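Local coordinates for protein gene product PA4716 (Pseudomonas aeruginosa, PDB 1U0K) that is of unknown function but belongs to the PhzF family and is predicted to be an epimerase, probably with isomerase activity, at residues 150-155 / 167-172; 139-144 / 187-192. One frame throughout, in Å; residues are numbered along the deposited sequence.

Contact 1 of 2, residues 150-155 / 167-172; sequences NDLSGH and LLLPVT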
loop_
_atom_site.group_PDB
_atom_site.type_symbol
_atom_site.label_atom_id
_atom_site.label_comp_id
_atom_site.label_asym_id
_atom_site.label_seq_id
_atom_site.Cartn_x
_atom_site.Cartn_y
_atom_site.Cartn_z
ATOM N N ASN A 150 -7.924 -28.432 16.289
ATOM C CA ASN A 150 -7.970 -29.539 15.325
ATOM C C ASN A 150 -7.492 -29.133 13.927
ATOM O O ASN A 150 -7.042 -29.983 13.156
ATOM C CB ASN A 150 -9.372 -30.181 15.248
ATOM C CG ASN A 150 -10.468 -29.197 14.870
ATOM O OD1 ASN A 150 -11.226 -28.737 15.726
ATOM N ND2 ASN A 150 -10.574 -28.889 13.580
ATOM N N ASP A 151 -7.597 -27.840 13.614
ATOM C CA ASP A 151 -7.101 -27.289 12.346
ATOM C C ASP A 151 -5.578 -27.304 12.236
ATOM O O ASP A 151 -5.038 -27.144 11.143
ATOM C CB ASP A 151 -7.606 -25.858 12.145
ATOM C CG ASP A 151 -9.071 -25.804 11.790
ATOM O OD1 ASP A 151 -9.682 -24.726 11.952
ATOM O OD2 ASP A 151 -9.694 -26.785 11.330
ATOM N N LEU A 152 -4.894 -27.487 13.363
ATOM C CA LEU A 152 -3.451 -27.654 13.371
ATOM C C LEU A 152 -3.097 -29.030 12.819
ATOM O O LEU A 152 -3.877 -29.970 12.953
ATOM C CB LEU A 152 -2.904 -27.501 14.790
ATOM C CG LEU A 152 -3.188 -26.156 15.470
ATOM C CD1 LEU A 152 -2.792 -26.205 16.936
ATOM C CD2 LEU A 152 -2.460 -25.027 14.751
ATOM N N SER A 153 -1.925 -29.131 12.201
ATOM C CA SER A 153 -1.417 -30.391 11.666
ATOM C C SER A 153 -0.647 -31.149 12.724
ATOM O O SER A 153 -0.448 -30.655 13.835
ATOM C CB SER A 153 -0.503 -30.132 10.458
ATOM O OG SER A 153 -1.079 -29.204 9.563
ATOM N N GLY A 154 -0.173 -32.336 12.363
ATOM C CA GLY A 154 0.552 -33.182 13.290
ATOM C C GLY A 154 2.030 -32.882 13.452
ATOM O O GLY A 154 2.785 -33.727 13.956
ATOM N N HIS A 155 2.455 -31.690 13.032
ATOM C CA HIS A 155 3.859 -31.306 13.118
ATOM C C HIS A 155 3.978 -30.101 14.015
ATOM O O HIS A 155 3.080 -29.266 14.044
ATOM C CB HIS A 155 4.413 -31.001 11.734
ATOM C CG HIS A 155 4.092 -32.054 10.727
ATOM N ND1 HIS A 155 4.782 -33.246 10.651
ATOM C CD2 HIS A 155 3.126 -32.112 9.781
ATOM C CE1 HIS A 155 4.267 -33.981 9.682
ATOM N NE2 HIS A 155 3.259 -33.318 9.140
ATOM N N LEU A 167 7.189 -17.687 13.662
ATOM C CA LEU A 167 6.504 -18.848 14.218
ATOM C C LEU A 167 5.817 -19.517 13.038
ATOM O O LEU A 167 4.890 -18.973 12.469
ATOM C CB LEU A 167 5.470 -18.408 15.256
ATOM C CG LEU A 167 4.987 -19.354 16.369
ATOM C CD1 LEU A 167 3.488 -19.175 16.623
ATOM C CD2 LEU A 167 5.357 -20.818 16.148
ATOM N N LEU A 168 6.310 -20.688 12.644
ATOM C CA LEU A 168 5.659 -21.486 11.621
ATOM C C LEU A 168 4.552 -22.293 12.299
ATOM O O LEU A 168 4.807 -23.003 13.270
ATOM C CB LEU A 168 6.665 -22.409 10.934
ATOM C CG LEU A 168 7.920 -21.747 10.360
ATOM C CD1 LEU A 168 8.762 -22.775 9.629
ATOM C CD2 LEU A 168 7.557 -20.589 9.424
ATOM N N LEU A 169 3.328 -22.121 11.808
ATOM C CA LEU A 169 2.141 -22.729 12.396
ATOM C C LEU A 169 1.510 -23.670 11.383
ATOM O O LEU A 169 0.749 -23.225 10.540
ATOM C CB LEU A 169 1.136 -21.640 12.782
ATOM C CG LEU A 169 -0.001 -22.103 13.694
ATOM C CD1 LEU A 169 0.522 -22.446 15.081
ATOM C CD2 LEU A 169 -1.084 -21.047 13.763
ATOM N N PRO A 170 1.861 -24.959 11.426
ATOM C CA PRO A 170 1.299 -25.921 10.474
ATOM C C PRO A 170 -0.207 -26.103 10.654
ATOM O O PRO A 170 -0.658 -26.457 11.748
ATOM C CB PRO A 170 2.076 -27.205 10.773
ATOM C CG PRO A 170 3.295 -26.764 11.467
ATOM C CD PRO A 170 2.856 -25.592 12.301
ATOM N N VAL A 171 -0.959 -25.802 9.603
ATOM C CA VAL A 171 -2.412 -25.947 9.571
ATOM C C VAL A 171 -2.822 -26.744 8.330
ATOM O O VAL A 171 -1.999 -26.975 7.440
ATOM C CB VAL A 171 -3.123 -24.573 9.566
ATOM C CG1 VAL A 171 -2.823 -23.827 10.860
ATOM C CG2 VAL A 171 -2.723 -23.729 8.355
ATOM N N THR A 172 -4.090 -27.145 8.266
ATOM C CA THR A 172 -4.598 -27.906 7.125
ATOM C C THR A 172 -4.866 -26.974 5.955
ATOM O O THR A 172 -5.119 -25.783 6.143
ATOM C CB THR A 172 -5.919 -28.650 7.463
ATOM O OG1 THR A 172 -6.919 -27.715 7.877
ATOM C CG2 THR A 172 -5.769 -29.577 8.649
HETATM O O HOH W 1 0.302 -28.478 7.627
HETATM O O HOH W 2 0.635 -27.680 13.934
#

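Contact 2 of 2, residues 139-144 / 187-192; sequences RWFAEA and EALDKL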
loop_
_atom_site.group_PDB
_atom_site.type_symbol
_atom_site.label_atom_id
_atom_site.label_comp_id
_atom_site.label_asym_id
_atom_site.label_seq_id
_atom_site.Cartn_x
_atom_site.Cartn_y
_atom_site.Cartn_z
ATOM N N ARG A 139 -2.742 -23.863 20.568
ATOM C CA ARG A 139 -4.184 -23.679 20.452
ATOM C C ARG A 139 -4.577 -22.201 20.401
ATOM O O ARG A 139 -5.442 -21.810 19.621
ATOM C CB ARG A 139 -4.866 -24.372 21.635
ATOM C CG ARG A 139 -6.359 -24.143 21.761
ATOM C CD ARG A 139 -6.959 -24.888 22.942
ATOM N NE ARG A 139 -8.399 -24.682 23.064
ATOM C CZ ARG A 139 -9.171 -25.267 23.981
ATOM N NH1 ARG A 139 -8.651 -26.110 24.872
ATOM N NH2 ARG A 139 -10.476 -25.013 24.003
ATOM N N TRP A 140 -3.928 -21.385 21.224
ATOM C CA TRP A 140 -4.196 -19.950 21.252
ATOM C C TRP A 140 -3.919 -19.300 19.896
ATOM O O TRP A 140 -4.718 -18.506 19.412
ATOM C CB TRP A 140 -3.382 -19.266 22.360
ATOM C CG TRP A 140 -3.706 -17.805 22.512
ATOM C CD1 TRP A 140 -4.648 -17.248 23.335
ATOM C CD2 TRP A 140 -3.112 -16.719 21.797
ATOM N NE1 TRP A 140 -4.664 -15.881 23.181
ATOM C CE2 TRP A 140 -3.733 -15.529 22.241
ATOM C CE3 TRP A 140 -2.112 -16.626 20.819
ATOM C CZ2 TRP A 140 -3.383 -14.273 21.748
ATOM C CZ3 TRP A 140 -1.768 -15.381 20.329
ATOM C CH2 TRP A 140 -2.401 -14.218 20.795
ATOM N N PHE A 141 -2.797 -19.650 19.273
ATOM C CA PHE A 141 -2.440 -19.055 17.983
ATOM C C PHE A 141 -3.423 -19.446 16.878
ATOM O O PHE A 141 -3.747 -18.636 16.011
ATOM C CB PHE A 141 -0.997 -19.412 17.596
ATOM C CG PHE A 141 0.017 -18.432 18.113
ATOM C CD1 PHE A 141 0.686 -18.663 19.305
ATOM C CD2 PHE A 141 0.279 -17.267 17.412
ATOM C CE1 PHE A 141 1.619 -17.747 19.784
ATOM C CE2 PHE A 141 1.199 -16.349 17.883
ATOM C CZ PHE A 141 1.874 -16.590 19.070
ATOM N N ALA A 142 -3.902 -20.686 16.913
ATOM C CA ALA A 142 -4.902 -21.133 15.946
ATOM C C ALA A 142 -6.133 -20.235 16.019
ATOM O O ALA A 142 -6.614 -19.746 15.009
ATOM C CB ALA A 142 -5.281 -22.586 16.198
ATOM N N GLU A 143 -6.604 -19.978 17.232
ATOM C CA GLU A 143 -7.801 -19.163 17.436
ATOM C C GLU A 143 -7.613 -17.666 17.163
ATOM O O GLU A 143 -8.574 -16.955 16.857
ATOM C CB GLU A 143 -8.333 -19.396 18.841
ATOM C CG GLU A 143 -8.887 -20.805 19.007
ATOM C CD GLU A 143 -8.858 -21.300 20.437
ATOM O OE1 GLU A 143 -8.382 -20.553 21.308
ATOM O OE2 GLU A 143 -9.307 -22.439 20.684
ATOM N N ALA A 144 -6.375 -17.195 17.256
ATOM C CA ALA A 144 -6.042 -15.829 16.882
ATOM C C ALA A 144 -6.187 -15.631 15.375
ATOM O O ALA A 144 -6.255 -14.504 14.905
ATOM C CB ALA A 144 -4.626 -15.491 17.328
ATOM N N GLU A 187 2.588 -9.721 22.209
ATOM C CA GLU A 187 3.157 -10.248 23.452
ATOM C C GLU A 187 3.274 -11.779 23.446
ATOM O O GLU A 187 4.175 -12.328 24.072
ATOM C CB GLU A 187 2.380 -9.752 24.677
ATOM C CG GLU A 187 0.999 -10.351 24.861
ATOM C CD GLU A 187 0.333 -9.904 26.155
ATOM O OE1 GLU A 187 0.521 -8.732 26.557
ATOM O OE2 GLU A 187 -0.392 -10.728 26.767
ATOM N N ALA A 188 2.371 -12.453 22.737
ATOM C CA ALA A 188 2.454 -13.905 22.557
ATOM C C ALA A 188 3.691 -14.275 21.743
ATOM O O ALA A 188 4.412 -15.216 22.080
ATOM C CB ALA A 188 1.200 -14.432 21.875
ATOM N N LEU A 189 3.934 -13.527 20.673
ATOM C CA LEU A 189 5.106 -13.740 19.838
ATOM C C LEU A 189 6.387 -13.374 20.597
ATOM O O LEU A 189 7.407 -14.038 20.432
ATOM C CB LEU A 189 4.996 -12.957 18.524
ATOM C CG LEU A 189 4.048 -13.524 17.458
ATOM C CD1 LEU A 189 3.858 -12.527 16.325
ATOM C CD2 LEU A 189 4.557 -14.851 16.903
ATOM N N ASP A 190 6.319 -12.342 21.442
ATOM C CA ASP A 190 7.464 -11.926 22.265
ATOM C C ASP A 190 7.960 -13.047 23.160
ATOM O O ASP A 190 9.161 -13.238 23.305
ATOM C CB ASP A 190 7.104 -10.740 23.164
ATOM C CG ASP A 190 7.013 -9.431 22.410
ATOM O OD1 ASP A 190 7.440 -9.365 21.233
ATOM O OD2 ASP A 190 6.517 -8.407 22.937
ATOM N N LYS A 191 7.027 -13.763 23.780
ATOM C CA LYS A 191 7.368 -14.882 24.651
ATOM C C LYS A 191 8.166 -15.952 23.896
ATOM O O LYS A 191 9.051 -16.583 24.468
ATOM C CB LYS A 191 6.102 -15.503 25.259
ATOM C CG LYS A 191 5.450 -14.654 26.341
ATOM C CD LYS A 191 4.293 -15.397 27.013
ATOM C CE LYS A 191 3.363 -14.443 27.755
ATOM N NZ LYS A 191 1.974 -14.973 27.857
ATOM N N LEU A 192 7.858 -16.134 22.613
ATOM C CA LEU A 192 8.495 -17.157 21.779
ATOM C C LEU A 192 9.729 -16.698 20.995
ATOM O O LEU A 192 10.346 -17.490 20.273
ATOM C CB LEU A 192 7.461 -17.711 20.802
ATOM C CG LEU A 192 6.252 -18.359 21.473
ATOM C CD1 LEU A 192 5.151 -18.604 20.464
ATOM C CD2 LEU A 192 6.672 -19.659 22.166
#

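Contact 1 of 2, residues 150-155 / 167-172
Leu152 faces Val171 across a single beta bridge, their CA atoms 4.3 Å apart. Thr172 N gives its hydrogen to Asp151 O at 3.0 Å, and Ser153 N gives its own to Pro170 O, also at 3.0 Å. Two CA-H...O contacts make this the tight part: Val171 CA lies against Asp151 O and Leu152 CA against Pro170 O. On the apolar side Leu152 CD2 meets Leu169 CD1 at 4.0 Å and touches Val171 CG1; helix 135-144 covers Leu152 there through Cys138 and Ala142. The partly exposed Ser153 and His155, next to exposed Gly154, make the wetter side. One water sits by Val171 O at 2.8 Å; another lies within hydrogen-bonding distance of Pro170 O and His155 O, though it has more acceptors in reach than protons to give. Buried Pro170, touched by Tyr231 of helix 222-234, rests its CG on His155 O at 3.6 Å. Asp151 turns its carboxylate to Arg178 in a salt bridge. Thr172 OG1, set between the backbone N and the carbonyl carbon (chi1 59°), caps Ala175 N. The result is an isolated antiparallel beta bridge between the 150-155 loop and Val171, which follows Pro170 of strand 166-170, with an N-capped helix coming straight after.

Contact 2 of 2, residues 139-144 / 187-192
Phe141 spreads the far end of its ring across three residues of helix 187-192, and its outer carbons CE1, CZ and CE2 come closest to Leu192, Ala188 and Leu189 in turn. CE1 meets Leu192 CD1 at 3.7 Å, the two side chains reaching toward each other tip to tip. CZ lies against Ala188 CB at 3.6 Å, and CE2 against Leu189 CD2 at 3.8 Å, the side chains of Phe141 and Leu189 crossing obliquely. Trp140 adds the second aromatic: its CG is anti to the backbone N (chi1 -175°), and its six-membered ring brings CZ3 to 3.5 Å from Ala188 CB, with CH2 a little farther. That methyl is therefore shared by both aromatics. Trp140 CZ3 also stands over the centre of the Phe141 ring, 3.8 Å above its plane, while Ala144 CB lies toward the rim of one face of the indole. The helix axes stay 11.9 Å apart and run roughly antiparallel at 144°, a wide spacing that the rings of helix 139-144 bridge. Alongside, Leu167 and Val197 of two neighbouring strands touch both Phe141 and Leu189; Leu185 packs on Trp140. With aromatic carbons meeting aliphatic ones between the helices, the contact probably depends on close apolar fit rather than on directional bonds.

Overall arrangement
The centres of contacts 1 and 2 lie about 13 Å apart, and strand 166-170 connects them: its Pro170 side belongs to contact 1, while Leu167 faces the helices of contact 2. Leu167 CD1 packs on Phe141 CD2 at 3.8 Å, and Leu167 CB on Leu189 CD2 at 4.0 Å. A second link runs from Leu152 CD2 to Ala142 CB, also 4.0 Å, so helix 135-144 touches both the loop 150-155 and helix 187-192. In sequence, both segments of contact 1 fall between those of contact 2. Both contacts lie on the same side of the chain's centre, their own centres about 21 and 22 Å from it, away from the predicted active-site Glu48.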